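Local coordinates for protein putative nucleotide sugar epimerase/ dehydratase (Bordetella bronchiseptica, PDB 2Q1S) that binds NADH on a Rossmann fold and probably acts as a nucleotide-sugar epimerase or dehydratase in the biosynthesis of the lipopolysaccharide O-antigen, at residues G111-I116 against D178-S182; E189-V193 against V204-F208; A294-T298 against E309-L313; G254-R258 against P314-N320. All blocks are in the same frame, centred on the assembly; numbering follows the deposited sequence. Where two conformers were deposited one is given.

Interaction 1. Residues G111-I116 against D178-S182. With NAI (1,4-dihydronicotinamide adenine dinucleotide), chain B.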
# COMPACT_ATOMS: atom_id res chain seq x y z
N GLY A 111 5.12 9.32 -13.95
CA GLY A 111 4.00 9.64 -13.09
C GLY A 111 2.92 8.58 -13.35
O GLY A 111 3.25 7.40 -13.46
N ASN A 112 1.67 9.01 -13.47
CA ASN A 112 0.57 8.07 -13.74
C ASN A 112 0.86 7.10 -14.88
O ASN A 112 0.78 5.88 -14.73
CB ASN A 112 -0.77 8.79 -13.99
CG ASN A 112 -1.29 9.43 -12.76
OD1 ASN A 112 -1.82 8.76 -11.87
ND2 ASN A 112 -1.15 10.75 -12.68
N GLN A 113 1.16 7.64 -16.05
CA GLN A 113 1.34 6.78 -17.21
C GLN A 113 2.51 5.84 -17.05
O GLN A 113 2.39 4.65 -17.34
CB GLN A 113 1.52 7.62 -18.48
CG GLN A 113 0.17 8.15 -18.95
N SER A 114 3.64 6.35 -16.55
CA SER A 114 4.81 5.49 -16.39
C SER A 114 4.45 4.34 -15.43
O SER A 114 4.87 3.18 -15.65
CB SER A 114 5.94 6.28 -15.72
OG SER A 114 6.28 7.42 -16.51
N SER A 115 3.70 4.67 -14.38
CA SER A 115 3.40 3.66 -13.34
C SER A 115 2.52 2.54 -13.90
O SER A 115 2.64 1.38 -13.50
CB SER A 115 2.76 4.28 -12.09
OG SER A 115 1.42 4.65 -12.33
N ILE A 116 1.58 2.88 -14.78
CA ILE A 116 0.72 1.89 -15.46
C ILE A 116 1.54 0.93 -16.35
O ILE A 116 1.32 -0.27 -16.36
CB ILE A 116 -0.42 2.60 -16.29
CG1 ILE A 116 -1.43 3.26 -15.34
CG2 ILE A 116 -1.15 1.61 -17.19
CD1 ILE A 116 -2.49 4.18 -15.99
N ASP A 178 -6.65 5.23 -10.38
CA ASP A 178 -6.50 4.96 -11.79
C ASP A 178 -5.15 4.32 -12.15
O ASP A 178 -5.00 3.85 -13.27
CB ASP A 178 -6.62 6.29 -12.55
CG ASP A 178 -5.46 7.24 -12.23
OD1 ASP A 178 -5.13 7.43 -11.03
OD2 ASP A 178 -4.84 7.78 -13.19
N SER A 179 -4.18 4.36 -11.24
CA SER A 179 -2.81 3.96 -11.59
C SER A 179 -2.11 3.44 -10.36
O SER A 179 -2.48 3.78 -9.24
CB SER A 179 -2.03 5.16 -12.12
OG SER A 179 -1.94 6.18 -11.15
N PRO A 180 -1.04 2.66 -10.58
CA PRO A 180 -0.17 2.31 -9.43
C PRO A 180 0.40 3.54 -8.74
O PRO A 180 0.55 3.55 -7.54
CB PRO A 180 0.90 1.41 -10.09
CG PRO A 180 0.20 0.81 -11.31
CD PRO A 180 -0.62 1.99 -11.83
N TYR A 181 0.74 4.58 -9.50
CA TYR A 181 1.13 5.85 -8.90
C TYR A 181 0.13 6.32 -7.88
O TYR A 181 0.51 6.71 -6.78
CB TYR A 181 1.25 6.91 -10.02
CG TYR A 181 1.59 8.30 -9.53
CD1 TYR A 181 0.61 9.19 -9.13
CD2 TYR A 181 2.92 8.75 -9.55
CE1 TYR A 181 0.92 10.46 -8.71
CE2 TYR A 181 3.24 10.03 -9.11
CZ TYR A 181 2.22 10.85 -8.69
OH TYR A 181 2.55 12.14 -8.29
N SER A 182 -1.14 6.36 -8.24
CA SER A 182 -2.15 6.89 -7.31
C SER A 182 -2.21 6.05 -6.02
O SER A 182 -2.36 6.57 -4.91
CB SER A 182 -3.53 6.98 -7.99
OG SER A 182 -4.08 5.71 -8.29
PA NAI B . 9.73 14.79 -10.10
O1A NAI B . 9.68 13.51 -10.85
O2A NAI B . 10.40 16.02 -10.76
O5B NAI B . 10.34 14.62 -8.69
C5B NAI B . 10.50 13.36 -8.02
C4B NAI B . 11.97 13.11 -7.71
O4B NAI B . 12.08 11.83 -7.08
C3B NAI B . 12.82 13.07 -9.00
O3B NAI B . 13.95 13.95 -8.86
C2B NAI B . 13.31 11.63 -9.04
O2B NAI B . 14.63 11.39 -9.63
C1B NAI B . 13.32 11.26 -7.56
N9A NAI B . 13.33 9.83 -7.28
C8A NAI B . 12.65 8.85 -7.96
N7A NAI B . 12.89 7.68 -7.37
C5A NAI B . 13.72 7.85 -6.30
C6A NAI B . 14.35 7.02 -5.27
N6A NAI B . 14.18 5.70 -5.20
N1A NAI B . 15.15 7.61 -4.33
C2A NAI B . 15.34 8.96 -4.39
N3A NAI B . 14.80 9.81 -5.28
C4A NAI B . 13.97 9.32 -6.26
O3 NAI B . 8.19 15.14 -9.84
PN NAI B . 7.53 16.33 -8.95
O1N NAI B . 6.38 16.86 -9.65
O2N NAI B . 8.68 17.17 -8.46
O5D NAI B . 7.03 15.48 -7.64
C5D NAI B . 7.51 15.77 -6.31
C4D NAI B . 6.51 15.15 -5.33
O4D NAI B . 5.28 15.81 -5.46
C3D NAI B . 6.19 13.69 -5.66
O3D NAI B . 6.12 12.98 -4.42
C2D NAI B . 4.86 13.75 -6.35
O2D NAI B . 4.13 12.51 -6.20
C1D NAI B . 4.18 14.88 -5.63
N1N NAI B . 3.13 15.51 -6.38
C2N NAI B . 3.37 16.33 -7.45
C3N NAI B . 2.33 16.95 -8.14
C7N NAI B . 2.58 17.85 -9.34
O7N NAI B . 1.62 18.37 -9.88
N7N NAI B . 3.87 18.04 -9.72
C4N NAI B . 0.99 16.78 -7.70
C5N NAI B . 0.78 15.95 -6.56
C6N NAI B . 1.86 15.37 -5.91
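Ser115 lies against the first turn of the helix that Pro180 opens, and here the contact is tight. Its hydroxyl sits between its own backbone N and carbonyl carbon (chi1 74°), where Ser115 OG can give its proton to Asn112 O, 2.8 Å away in the same turn, and still receive Tyr181 N at 2.9 Å. A residue as small as serine lets the two backbones come this close: the Pro180 ring packs on the same residue, its CG 3.3 Å from Ser115 O. Proline suits the site, since the first turn of a helix has no need of its amide hydrogen. Ile116 CG1 packs on Pro180 CD at 3.8 Å, and Tyr194 of the second subunit completes this apolar patch. Beside it, Ser179 caps the helix by accepting from Ser182 N, and Ser179 OG donates to Asn112 OD1 at 2.7 Å, in the carbonyl plane and on a lone pair.

Toward solvent the fit slackens: exposed Asp178 has its OD2 3.4 Å from Asn112 OD1, two acceptors with no bond between them.

Tyr181 has CG anti to its backbone N (chi1 177°), which carries the ring past Gly111 to the cofactor. There Tyr181 OH and O2D of the nicotinamide ribose share a hydrogen bond of 2.6 Å. With Lys185 one helical turn on, Tyr181 forms the YxxxK motif of short-chain dehydrogenases/reductases.

Interaction 2. Residues E189-V193 against V204-F208; sequences EFYSV and VRARF. With NAI (1,4-dihydronicotinamide adenine dinucleotide), chain B.
Glu189 points its carboxylate from the helix at two arginines of the strand, Arg205 and Arg207, which answer with different shapes. Arg207 is stretched out from CG to NE, long enough to grip the carboxylate side-on: its NE reaches Glu189 OE2 at 2.9 Å and its NH2 reaches Glu189 OE1 at 2.8 Å, the latter on the syn lone pair. Arg205 bends at chi3 (-78°), so that Arg205 NH1 meets Glu189 OE1 at 2.9 Å, nearly along the C-O bond. OE1 takes two donors and OE2 one, which fixes the rotation of the carboxylate and should favour its charged form. The small Ser192 lets the aliphatic part of Arg205 pass close, CB to CG 3.7 Å, while Val193 CG2 gives one face of the Arg205 guanidinium an apolar cover, 3.6 Å above its centre.

Glu189, Arg205 and Arg207 form a salt-bridge network buried between a helix and the strand that follows it in the Rossmann-type sheet. Asp170 bridges to both arginines, probably balancing the second positive charge. The helix runs roughly antiparallel to strand 204-208, at 154°, with strands 145-151 and 281-284 flanking it and helix 263-276 packing on Val204, Ala206 and Phe208.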
# COMPACT_ATOMS: atom_id res chain seq x y z
N GLU A 189 0.49 7.84 2.54
CA GLU A 189 -0.35 8.42 3.61
C GLU A 189 -0.62 7.43 4.73
O GLU A 189 -0.48 7.77 5.92
CB GLU A 189 -1.64 9.02 3.10
CG GLU A 189 -1.45 10.28 2.18
CD GLU A 189 -2.66 11.20 2.22
OE1 GLU A 189 -3.25 11.40 3.29
OE2 GLU A 189 -2.98 11.69 1.11
N PHE A 190 -0.94 6.17 4.37
CA PHE A 190 -1.11 5.11 5.37
C PHE A 190 0.16 5.02 6.22
O PHE A 190 0.08 4.98 7.46
CB PHE A 190 -1.40 3.74 4.72
CG PHE A 190 -2.84 3.50 4.36
CD1 PHE A 190 -3.69 2.91 5.28
CD2 PHE A 190 -3.31 3.75 3.08
CE1 PHE A 190 -5.05 2.63 4.94
CE2 PHE A 190 -4.66 3.51 2.73
CZ PHE A 190 -5.51 2.92 3.66
N TYR A 191 1.32 4.94 5.58
CA TYR A 191 2.57 4.82 6.31
C TYR A 191 2.80 6.02 7.22
O TYR A 191 3.30 5.90 8.35
CB TYR A 191 3.78 4.71 5.38
CG TYR A 191 3.83 3.43 4.54
CD1 TYR A 191 3.39 2.19 5.03
CD2 TYR A 191 4.37 3.45 3.25
CE1 TYR A 191 3.50 1.04 4.24
CE2 TYR A 191 4.45 2.34 2.47
CZ TYR A 191 4.04 1.09 2.93
OH TYR A 191 4.20 -0.02 2.10
N SER A 192 2.46 7.20 6.70
CA SER A 192 2.67 8.42 7.47
C SER A 192 1.85 8.42 8.76
O SER A 192 2.31 8.86 9.84
CB SER A 192 2.30 9.63 6.59
OG SER A 192 3.20 9.80 5.53
N VAL A 193 0.62 7.95 8.67
CA VAL A 193 -0.24 7.85 9.84
C VAL A 193 0.27 6.77 10.83
O VAL A 193 0.35 7.00 12.04
CB VAL A 193 -1.71 7.60 9.42
CG1 VAL A 193 -2.59 7.26 10.62
CG2 VAL A 193 -2.28 8.86 8.68
N VAL A 204 3.80 15.01 8.47
CA VAL A 204 2.72 15.89 8.00
C VAL A 204 2.56 15.56 6.51
O VAL A 204 3.55 15.54 5.80
CB VAL A 204 3.10 17.36 8.16
CG1 VAL A 204 1.97 18.23 7.61
CG2 VAL A 204 3.34 17.66 9.61
N ARG A 205 1.33 15.26 6.09
CA ARG A 205 1.04 14.93 4.70
C ARG A 205 0.59 16.23 4.05
O ARG A 205 -0.32 16.88 4.54
CB ARG A 205 -0.08 13.88 4.65
CG ARG A 205 0.42 12.52 5.23
CD ARG A 205 -0.84 11.70 5.65
NE ARG A 205 -1.44 12.11 6.90
CZ ARG A 205 -2.75 12.09 7.15
NH1 ARG A 205 -3.57 11.75 6.16
NH2 ARG A 205 -3.22 12.45 8.32
N ALA A 206 1.24 16.58 2.93
CA ALA A 206 0.90 17.80 2.18
C ALA A 206 0.30 17.36 0.86
O ALA A 206 0.99 16.81 0.06
CB ALA A 206 2.17 18.66 1.94
N ARG A 207 -1.01 17.57 0.67
CA ARG A 207 -1.70 17.15 -0.56
C ARG A 207 -1.74 18.31 -1.54
O ARG A 207 -2.20 19.39 -1.22
CB ARG A 207 -3.15 16.77 -0.21
CG ARG A 207 -3.26 15.46 0.55
CD ARG A 207 -4.73 15.16 0.89
NE ARG A 207 -4.81 13.93 1.67
CZ ARG A 207 -5.82 13.65 2.53
NH1 ARG A 207 -6.85 14.48 2.68
NH2 ARG A 207 -5.80 12.50 3.22
N PHE A 208 -1.24 18.07 -2.74
CA PHE A 208 -1.36 19.12 -3.73
C PHE A 208 -1.59 18.52 -5.11
O PHE A 208 -1.62 17.31 -5.27
CB PHE A 208 -0.19 20.13 -3.63
CG PHE A 208 1.19 19.50 -3.60
CD1 PHE A 208 1.82 19.20 -4.77
CD2 PHE A 208 1.86 19.31 -2.39
CE1 PHE A 208 3.09 18.64 -4.79
CE2 PHE A 208 3.16 18.76 -2.38
CZ PHE A 208 3.79 18.43 -3.62
PA NAI B . 9.73 14.79 -10.10
O1A NAI B . 9.68 13.51 -10.85
O2A NAI B . 10.40 16.02 -10.76
O5B NAI B . 10.34 14.62 -8.69
C5B NAI B . 10.50 13.36 -8.02
C4B NAI B . 11.97 13.11 -7.71
O4B NAI B . 12.08 11.83 -7.08
C3B NAI B . 12.82 13.07 -9.00
O3B NAI B . 13.95 13.95 -8.86
C2B NAI B . 13.31 11.63 -9.04
O2B NAI B . 14.63 11.39 -9.63
C1B NAI B . 13.32 11.26 -7.56
N9A NAI B . 13.33 9.83 -7.28
C8A NAI B . 12.65 8.85 -7.96
N7A NAI B . 12.89 7.68 -7.37
C5A NAI B . 13.72 7.85 -6.30
C6A NAI B . 14.35 7.02 -5.27
N6A NAI B . 14.18 5.70 -5.20
N1A NAI B . 15.15 7.61 -4.33
C2A NAI B . 15.34 8.96 -4.39
N3A NAI B . 14.80 9.81 -5.28
C4A NAI B . 13.97 9.32 -6.26
O3 NAI B . 8.19 15.14 -9.84
PN NAI B . 7.53 16.33 -8.95
O1N NAI B . 6.38 16.86 -9.65
O2N NAI B . 8.68 17.17 -8.46
O5D NAI B . 7.03 15.48 -7.64
C5D NAI B . 7.51 15.77 -6.31
C4D NAI B . 6.51 15.15 -5.33
O4D NAI B . 5.28 15.81 -5.46
C3D NAI B . 6.19 13.69 -5.66
O3D NAI B . 6.12 12.98 -4.42
C2D NAI B . 4.86 13.75 -6.35
O2D NAI B . 4.13 12.51 -6.20
C1D NAI B . 4.18 14.88 -5.63
N1N NAI B . 3.13 15.51 -6.38
C2N NAI B . 3.37 16.33 -7.45
C3N NAI B . 2.33 16.95 -8.14
C7N NAI B . 2.58 17.85 -9.34
O7N NAI B . 1.62 18.37 -9.88
N7N NAI B . 3.87 18.04 -9.72
C4N NAI B . 0.99 16.78 -7.70
C5N NAI B . 0.78 15.95 -6.56
C6N NAI B . 1.86 15.37 -5.91

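Interaction 3. Residues A294-T298 against E309-L313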
# COMPACT_ATOMS: atom_id res chain seq x y z
N ALA A 294 -8.60 25.24 -21.83
CA ALA A 294 -8.75 26.23 -22.90
C ALA A 294 -8.18 27.60 -22.51
O ALA A 294 -7.50 28.23 -23.32
CB ALA A 294 -10.20 26.37 -23.35
N ASP A 295 -8.43 28.03 -21.26
CA ASP A 295 -7.95 29.33 -20.77
C ASP A 295 -6.45 29.30 -20.51
O ASP A 295 -5.74 30.26 -20.82
CB ASP A 295 -8.70 29.78 -19.52
CG ASP A 295 -10.11 30.23 -19.83
OD1 ASP A 295 -10.44 30.41 -21.02
OD2 ASP A 295 -10.90 30.42 -18.88
N LEU A 296 -5.98 28.18 -19.96
CA LEU A 296 -4.53 27.95 -19.87
C LEU A 296 -3.85 28.15 -21.24
O LEU A 296 -2.92 28.97 -21.38
CB LEU A 296 -4.23 26.54 -19.31
CG LEU A 296 -2.76 26.19 -19.04
CD1 LEU A 296 -2.32 26.78 -17.70
CD2 LEU A 296 -2.53 24.67 -19.05
N ALA A 297 -4.34 27.45 -22.26
CA ALA A 297 -3.80 27.56 -23.63
C ALA A 297 -3.91 28.99 -24.17
O ALA A 297 -2.97 29.49 -24.78
CB ALA A 297 -4.48 26.57 -24.56
N THR A 298 -5.06 29.62 -23.93
CA THR A 298 -5.29 30.99 -24.39
C THR A 298 -4.21 31.92 -23.83
O THR A 298 -3.57 32.65 -24.58
CB THR A 298 -6.72 31.47 -24.02
OG1 THR A 298 -7.68 30.74 -24.81
CG2 THR A 298 -6.86 32.95 -24.28
N GLU A 309 -4.21 28.57 -34.25
CA GLU A 309 -5.60 28.38 -33.84
C GLU A 309 -5.73 27.53 -32.57
O GLU A 309 -4.83 26.75 -32.24
CB GLU A 309 -6.40 27.75 -34.98
N LEU A 310 -6.85 27.70 -31.88
CA LEU A 310 -7.22 26.88 -30.73
C LEU A 310 -8.60 26.25 -30.93
O LEU A 310 -9.60 26.96 -30.97
CB LEU A 310 -7.24 27.70 -29.43
CG LEU A 310 -6.08 27.68 -28.43
CD1 LEU A 310 -6.53 28.37 -27.14
CD2 LEU A 310 -5.60 26.26 -28.15
N ASP A 311 -8.65 24.92 -31.04
CA ASP A 311 -9.93 24.21 -31.14
C ASP A 311 -10.62 24.07 -29.77
O ASP A 311 -10.70 22.97 -29.22
CB ASP A 311 -9.75 22.84 -31.81
N ARG A 312 -11.13 25.19 -29.23
CA ARG A 312 -11.77 25.21 -27.91
C ARG A 312 -13.30 25.14 -27.99
O ARG A 312 -13.90 25.60 -28.96
CB ARG A 312 -11.30 26.40 -27.05
CG ARG A 312 -11.83 27.78 -27.43
CD ARG A 312 -11.35 28.86 -26.46
NE ARG A 312 -12.26 29.06 -25.33
CZ ARG A 312 -12.02 29.88 -24.30
NH1 ARG A 312 -10.90 30.58 -24.23
NH2 ARG A 312 -12.92 30.00 -23.32
N LEU A 313 -13.89 24.56 -26.95
CA LEU A 313 -15.33 24.32 -26.86
C LEU A 313 -15.85 24.87 -25.53
O LEU A 313 -15.08 25.00 -24.57
CB LEU A 313 -15.63 22.82 -26.94
CG LEU A 313 -15.56 22.12 -28.30
CD1 LEU A 313 -15.59 20.59 -28.10
CD2 LEU A 313 -16.66 22.58 -29.24
O HOH W 1 -13.86 30.76 -20.14
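Residues 309-313 run as an irregular strip alongside helix 294-298, with an inverse gamma turn centred on Asp311 and the closest CA pair, Ala294 and Arg312, 5.9 Å apart. Leu310 and Arg312, on either side of Asp311 in the sequence, both point toward the helix. Leu310 lays its branched end against the small side chain of Ala297, CD1 to CB 3.8 Å, and its CD1 also touches Thr298 OG1 at 3.5 Å. The small alanine methyls let the 309-313 segment lie close to the helix.

Arg312 begins with CG between its backbone N and carbonyl carbon (chi1 73°) and bends again at chi3 (-90°), so that its chain rises past Ala294, whose CB lies over one face of the guanidinium, offset toward the rim. Arg312 NH1 is within reach of two oxygens, at about a right angle to each other: Asp295 OD1 at 3.2 Å and Thr298 OG1 at 3.3 Å. Both bonds are weak and bent, and the carboxylate and guanidinium planes stand 56° apart instead of pairing flat. A water donates to Asp295 OD2 and weakly accepts from Arg312 NH2. Within the helix, Thr298 OG1 donates to Ala294 O at 2.9 Å, which steadies the hydroxyl.

Leu250 adds to the apolar part, touching Leu310, Arg312 and Ala297. The chemistry implies a greasy seam of leucine on alanine, with a partly exposed ion pair at its rim that is probably weaker than a buried, two-pronged salt bridge.

Interaction 4. Residues G254-R258 against P314-N320; sequences GVATR and PKRPWDN
Asn320 reaches across to the backbone of residues 255-257 and clasps it with both ends of its amide. Starting from the main chain, its CB lies 4.0 Å from Thr257 OG1. Next, Asn320 CG lies 3.5 Å from Thr257 OG1; it is anti to the carbonyl carbon (chi1 -69°), and chi2 of -78° turns the amide so that its two ends face successive peptides. Asn320 ND2 donates to Val255 O at 2.9 Å, a straight bond (162°) that lies in the plane of the amide yet meets the carbonyl from above its own plane. Asn320 OD1 receives Thr257 N at 3.1 Å, with the donor likewise above the plane of the asparagine carbonyl. Asparagine suits the place because one short side chain offers the donor and the acceptor that a turning backbone needs.

Val255 wedges its methyls against polar groups, CG1 3.4 Å from Pro314 O and CG2 3.4 Å from Asp319 CG, on the flat carboxylate. Asp319 OD2, met on its anti side, accepts from Arg316 N at 2.7 Å, a bond that reinforces the turn closed by Asp319 N to Arg316 O. Lys315, extended through its first two torsions, runs its aliphatic chain past Thr257, CD 3.8 Å from CG2.

Residues 254-258 lead into strand 257-262, where Arg258 points away and is hydrogen-bonded to Asn210; both bind UDP in another structure of this protein. Side-chain amide mimicry of a backbone partner thus fastens a surface loop beside the UDP site, probably that of the nucleotide sugar, consistent with the substrate-binding part of extended short-chain dehydrogenases/reductases.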
# COMPACT_ATOMS: atom_id res chain seq x y z
N GLY A 254 -10.76 21.54 -24.55
CA GLY A 254 -10.14 22.07 -23.33
C GLY A 254 -11.14 22.44 -22.24
O GLY A 254 -10.92 23.40 -21.49
N VAL A 255 -12.21 21.66 -22.13
CA VAL A 255 -13.27 21.91 -21.15
C VAL A 255 -12.87 21.47 -19.73
O VAL A 255 -13.44 21.95 -18.76
CB VAL A 255 -14.64 21.29 -21.56
CG1 VAL A 255 -15.15 21.93 -22.85
CG2 VAL A 255 -14.56 19.77 -21.70
N ALA A 256 -11.89 20.57 -19.63
CA ALA A 256 -11.38 20.13 -18.33
C ALA A 256 -10.87 21.33 -17.55
O ALA A 256 -10.22 22.21 -18.13
CB ALA A 256 -10.28 19.10 -18.50
N THR A 257 -11.17 21.37 -16.24
CA THR A 257 -10.64 22.41 -15.35
C THR A 257 -9.70 21.80 -14.33
O THR A 257 -9.88 20.65 -13.87
CB THR A 257 -11.74 23.20 -14.56
OG1 THR A 257 -12.54 22.30 -13.78
CG2 THR A 257 -12.62 24.05 -15.50
N ARG A 258 -8.68 22.58 -13.97
CA ARG A 258 -7.76 22.18 -12.92
C ARG A 258 -7.46 23.33 -11.96
O ARG A 258 -7.58 24.50 -12.32
CB ARG A 258 -6.48 21.68 -13.56
CG ARG A 258 -6.72 20.50 -14.50
CD ARG A 258 -5.44 19.79 -14.77
NE ARG A 258 -5.53 18.96 -15.97
CZ ARG A 258 -4.55 18.17 -16.39
NH1 ARG A 258 -3.42 18.08 -15.71
NH2 ARG A 258 -4.71 17.47 -17.50
N PRO A 314 -17.15 25.20 -25.46
CA PRO A 314 -17.71 25.70 -24.21
C PRO A 314 -17.78 24.60 -23.15
O PRO A 314 -18.14 23.45 -23.44
CB PRO A 314 -19.13 26.13 -24.63
CG PRO A 314 -19.47 25.24 -25.77
CD PRO A 314 -18.16 25.10 -26.52
N LYS A 315 -17.42 24.93 -21.91
CA LYS A 315 -17.51 23.96 -20.82
C LYS A 315 -18.98 23.75 -20.41
O LYS A 315 -19.70 24.71 -20.18
CB LYS A 315 -16.69 24.46 -19.63
CG LYS A 315 -16.71 23.54 -18.43
CD LYS A 315 -15.96 24.20 -17.24
CE LYS A 315 -16.81 25.31 -16.60
NZ LYS A 315 -16.00 26.23 -15.77
N ARG A 316 -19.39 22.49 -20.29
CA ARG A 316 -20.78 22.19 -19.90
C ARG A 316 -20.83 21.58 -18.48
O ARG A 316 -19.79 21.16 -17.99
CB ARG A 316 -21.42 21.26 -20.94
CG ARG A 316 -21.61 21.88 -22.35
CD ARG A 316 -22.68 22.91 -22.39
NE ARG A 316 -23.04 23.20 -23.80
CZ ARG A 316 -22.95 24.38 -24.41
NH1 ARG A 316 -22.57 25.48 -23.77
NH2 ARG A 316 -23.29 24.47 -25.69
N PRO A 317 -22.02 21.59 -17.81
CA PRO A 317 -22.07 21.04 -16.43
C PRO A 317 -21.58 19.60 -16.22
O PRO A 317 -21.06 19.28 -15.15
CB PRO A 317 -23.56 21.20 -16.07
CG PRO A 317 -24.00 22.37 -16.87
CD PRO A 317 -23.33 22.12 -18.21
N TRP A 318 -21.70 18.75 -17.24
CA TRP A 318 -21.21 17.37 -17.16
C TRP A 318 -19.73 17.22 -17.40
O TRP A 318 -19.20 16.14 -17.14
CB TRP A 318 -21.98 16.47 -18.13
CG TRP A 318 -22.17 17.02 -19.52
CD1 TRP A 318 -21.39 16.73 -20.61
CD2 TRP A 318 -23.19 17.92 -19.99
NE1 TRP A 318 -21.87 17.39 -21.72
CE2 TRP A 318 -22.96 18.14 -21.36
CE3 TRP A 318 -24.25 18.59 -19.36
CZ2 TRP A 318 -23.78 18.98 -22.14
CZ3 TRP A 318 -25.09 19.43 -20.14
CH2 TRP A 318 -24.83 19.63 -21.52
N ASP A 319 -19.05 18.27 -17.84
CA ASP A 319 -17.63 18.13 -18.17
C ASP A 319 -16.73 17.99 -16.95
O ASP A 319 -15.60 17.49 -17.07
CB ASP A 319 -17.15 19.27 -19.04
CG ASP A 319 -17.68 19.17 -20.46
OD1 ASP A 319 -17.68 18.05 -21.02
OD2 ASP A 319 -18.10 20.20 -21.00
N ASN A 320 -17.18 18.45 -15.80
CA ASN A 320 -16.32 18.40 -14.61
C ASN A 320 -17.02 17.95 -13.32
O ASN A 320 -16.45 18.07 -12.22
CB ASN A 320 -15.60 19.74 -14.41
CG ASN A 320 -14.56 20.02 -15.48
OD1 ASN A 320 -13.46 19.46 -15.45
ND2 ASN A 320 -14.91 20.88 -16.44

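How the interactions relate
From the N terminus, interaction 1 comes first, closing a loop of 61 residues between helix 112-117 and the start of helix 180-199 beside the cofactor. Further along that same helix, interaction 2 closes the short connection to strand 203-212; the two follow in series, and both touch NADH and the second subunit. Interaction 4 opens next, at strand 257-262, a neighbour of 203-212 in the sheet, and closes 55 residues later. Interaction 3 is nested inside its loop, joining helix 293-304 to the chain that follows it. These two touch, through a probable hydrogen bond between Ala294 N and Gly254 O, and together tie the irregular 309-320 region to the body.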